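Local atomic coordinates of possible flavin reductase (Haemophilus somnus 129PT, PDB entry 2R0X), a protein that probably binds FMN and may reduce flavins with NADPH, as a split-barrel member of the flavin reductase family. Residues 97-102 and 107-112. Residues are numbered along the deposited sequence; the frame is centred on the assembly and turned at random. Where two conformers were deposited one is given.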
ATOM      1  N   ALA A  97      -9.663  23.274   2.630  1.00  9.26           N
ATOM      2  CA  ALA A  97     -10.738  22.364   2.165  1.00  9.79           C
ATOM      3  C   ALA A  97     -11.896  22.424   3.120  1.00  9.92           C
ATOM      4  O   ALA A  97     -11.859  23.215   4.081  1.00 11.34           O
ATOM      5  CB  ALA A  97     -10.197  20.907   2.066  1.00  9.83           C
ATOM      6  N   SER A  98     -12.931  21.631   2.865  1.00  7.65           N
ATOM      7  CA  SER A  98     -14.101  21.574   3.750  1.00  7.51           C
ATOM      8  C   SER A  98     -14.134  20.218   4.391  1.00  6.66           C
ATOM      9  O   SER A  98     -13.831  19.209   3.743  1.00  6.71           O
ATOM     10  CB  SER A  98     -15.371  21.828   2.953  1.00  8.52           C
ATOM     11  OG  SER A  98     -16.524  21.818   3.778  1.00 12.08           O
ATOM     12  N   TRP A  99     -14.500  20.169   5.673  1.00  6.22           N
ATOM     13  CA  TRP A  99     -14.404  18.966   6.467  1.00  7.41           C
ATOM     14  C   TRP A  99     -15.694  18.754   7.266  1.00  7.01           C
ATOM     15  O   TRP A  99     -16.310  19.694   7.762  1.00  8.46           O
ATOM     16  CB  TRP A  99     -13.235  19.049   7.461  1.00  7.56           C
ATOM     17  CG  TRP A  99     -11.956  19.413   6.792  1.00  7.22           C
ATOM     18  CD1 TRP A  99     -11.529  20.677   6.485  1.00  8.31           C
ATOM     19  CD2 TRP A  99     -10.944  18.523   6.314  1.00  6.82           C
ATOM     20  NE1 TRP A  99     -10.322  20.653   5.849  1.00  8.24           N
ATOM     21  CE2 TRP A  99      -9.941  19.333   5.713  1.00  8.35           C
ATOM     22  CE3 TRP A  99     -10.767  17.134   6.345  1.00  7.35           C
ATOM     23  CZ2 TRP A  99      -8.801  18.794   5.178  1.00  8.28           C
ATOM     24  CZ3 TRP A  99      -9.619  16.610   5.805  1.00  8.56           C
ATOM     25  CH2 TRP A  99      -8.659  17.421   5.225  1.00  8.43           C
ATOM     26  N   THR A 100     -16.013  17.477   7.483  0.50  7.79           N
ATOM     27  CA  THR A 100     -17.093  17.099   8.402  0.50  7.06           C
ATOM     28  C   THR A 100     -16.638  15.906   9.242  0.50  7.88           C
ATOM     29  O   THR A 100     -15.428  15.737   9.455  0.50  7.36           O
ATOM     30  CB  THR A 100     -18.405  16.815   7.649  0.50  8.04           C
ATOM     31  OG1 THR A 100     -19.462  16.657   8.599  0.50  8.88           O
ATOM     32  CG2 THR A 100     -18.318  15.568   6.803  0.50  8.37           C
ATOM     33  N   THR A 101     -17.568  15.133   9.780  1.00  9.14           N
ATOM     34  CA  THR A 101     -17.210  13.931  10.515  1.00  9.02           C
ATOM     35  C   THR A 101     -18.161  12.830  10.141  1.00 10.19           C
ATOM     36  O   THR A 101     -19.254  13.082   9.624  1.00 11.49           O
ATOM     37  CB  THR A 101     -17.196  14.127  12.071  1.00 10.11           C
ATOM     38  OG1 THR A 101     -18.499  14.388  12.576  1.00 13.03           O
ATOM     39  CG2 THR A 101     -16.219  15.185  12.551  1.00 10.28           C
ATOM     40  N   LEU A 102     -17.738  11.593  10.371  1.00  9.60           N
ATOM     41  CA  LEU A 102     -18.566  10.412  10.207  1.00  9.09           C
ATOM     42  C   LEU A 102     -18.887   9.869  11.600  1.00  9.86           C
ATOM     43  O   LEU A 102     -19.842  10.313  12.203  1.00 12.06           O
ATOM     44  CB  LEU A 102     -17.931   9.386   9.255  1.00  8.82           C
ATOM     45  CG  LEU A 102     -17.934   9.741   7.772  1.00  9.04           C
ATOM     46  CD1 LEU A 102     -17.116   8.677   6.966  1.00 11.17           C
ATOM     47  CD2 LEU A 102     -19.340   9.847   7.222  1.00 11.52           C
ATOM     48  N   PRO A 107     -11.540  14.162  11.049  1.00  7.04           N
ATOM     49  CA  PRO A 107     -12.089  15.007   9.984  1.00  7.27           C
ATOM     50  C   PRO A 107     -12.207  14.288   8.635  1.00  6.22           C
ATOM     51  O   PRO A 107     -11.242  13.711   8.129  1.00  7.29           O
ATOM     52  CB  PRO A 107     -11.087  16.144   9.897  1.00 10.10           C
ATOM     53  CG  PRO A 107     -10.387  16.158  11.168  1.00 10.45           C
ATOM     54  CD  PRO A 107     -10.392  14.785  11.696  1.00  7.64           C
HETATM   55  N   MSE A 108     -13.421  14.323   8.082  1.00  6.13           N
HETATM   56  CA  MSE A 108     -13.739  13.794   6.782  1.00  7.07           C
HETATM   57  C   MSE A 108     -13.602  14.855   5.731  1.00  6.34           C
HETATM   58  O   MSE A 108     -14.280  15.880   5.789  1.00  7.02           O
HETATM   59  CB  MSE A 108     -15.161  13.269   6.743  1.00  7.59           C
HETATM   60  CG  MSE A 108     -15.447  12.397   5.553  1.00 10.93           C
HETATM   61 SE   MSE A 108     -17.272  12.113   5.079  0.75  8.74          SE
HETATM   62  CE  MSE A 108     -17.396  13.310   3.602  1.00 14.77           C
ATOM     63  N   LEU A 109     -12.736  14.628   4.750  1.00  5.88           N
ATOM     64  CA  LEU A 109     -12.519  15.562   3.677  1.00  5.77           C
ATOM     65  C   LEU A 109     -13.700  15.480   2.710  1.00  6.27           C
ATOM     66  O   LEU A 109     -13.978  14.440   2.107  1.00  7.25           O
ATOM     67  CB  LEU A 109     -11.228  15.165   2.928  1.00  6.43           C
ATOM     68  CG  LEU A 109     -10.889  15.997   1.668  1.00  6.15           C
ATOM     69  CD1 LEU A 109     -10.789  17.463   1.991  1.00  8.02           C
ATOM     70  CD2 LEU A 109      -9.611  15.478   1.070  1.00  7.92           C
ATOM     71  N   GLN A 110     -14.363  16.619   2.532  0.50  6.42           N
ATOM     72  CA  GLN A 110     -15.380  16.766   1.515  0.50  6.48           C
ATOM     73  C   GLN A 110     -14.773  16.699   0.111  0.50  6.65           C
ATOM     74  O   GLN A 110     -13.653  17.170  -0.125  0.50  7.24           O
ATOM     75  CB  GLN A 110     -16.137  18.086   1.744  0.50  6.43           C
ATOM     76  CG  GLN A 110     -17.004  18.057   2.996  0.50  7.46           C
ATOM     77  CD  GLN A 110     -18.117  17.052   2.902  0.50  7.80           C
ATOM     78  OE1 GLN A 110     -18.809  17.003   1.899  0.50 11.63           O
ATOM     79  NE2 GLN A 110     -18.287  16.234   3.923  0.50  9.34           N
ATOM     80  N   ASP A 111     -15.574  16.173  -0.819  1.00  7.39           N
ATOM     81  CA  ASP A 111     -15.149  16.067  -2.209  1.00  8.43           C
ATOM     82  C   ASP A 111     -13.944  15.136  -2.410  1.00  7.15           C
ATOM     83  O   ASP A 111     -13.263  15.229  -3.418  1.00  8.61           O
ATOM     84  CB  ASP A 111     -14.868  17.471  -2.815  1.00  9.99           C
ATOM     85  CG  ASP A 111     -15.314  17.646  -4.262  1.00 10.49           C
ATOM     86  OD1 ASP A 111     -16.011  16.775  -4.811  1.00 13.20           O
ATOM     87  OD2 ASP A 111     -14.939  18.698  -4.847  1.00 13.81           O
ATOM     88  N   ALA A 112     -13.706  14.236  -1.476  1.00  7.57           N
ATOM     89  CA  ALA A 112     -12.663  13.237  -1.621  1.00  7.12           C
ATOM     90  C   ALA A 112     -13.114  12.088  -2.520  1.00  6.89           C
ATOM     91  O   ALA A 112     -14.288  11.885  -2.791  1.00  8.89           O
ATOM     92  CB  ALA A 112     -12.259  12.691  -0.263  1.00  8.69           C
TER
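Trp99 and Leu109 form a non-hydrogen-bonded pair in a short antiparallel hairpin, both side chains on one face, with the indole crossing the leucine. Methyl CD1 of Leu109 sits 3.9 Å from the centroid of the Trp99 six-membered ring, 13° off its normal, a CH-pi contact over the face. With CG anti to the carbonyl carbon (chi1 -52°) and the ring turned by a chi2 of 84°, Trp99 CE3 comes within 3.7 Å of Pro107 CB. The indole N-H at NE1 is hydrogen-bonded to Phe94 O, which would restrain the ring's rotation, while Ala97 CB presses tightly on the same leucine methyl.

On the face bearing Thr100 and Met108, the bent chain of Met108, a selenomethionine, brings its SE to 3.6 Å from Leu102 CG, near Met69 of strand 67-72.

Between the strands, Thr100 and Met108 exchange two backbone bonds: Thr100 N binds Met108 O at 2.9 Å and Met108 N binds Thr100 O at 2.8 Å. Gln110 N to Ser98 O adds a third. Asn71 OD1 accepts the Leu109 N-H and Asn115 ND2 donates to Leu109 O, so polar backbone and apolar side chains together fasten this small hairpin to the main barrel.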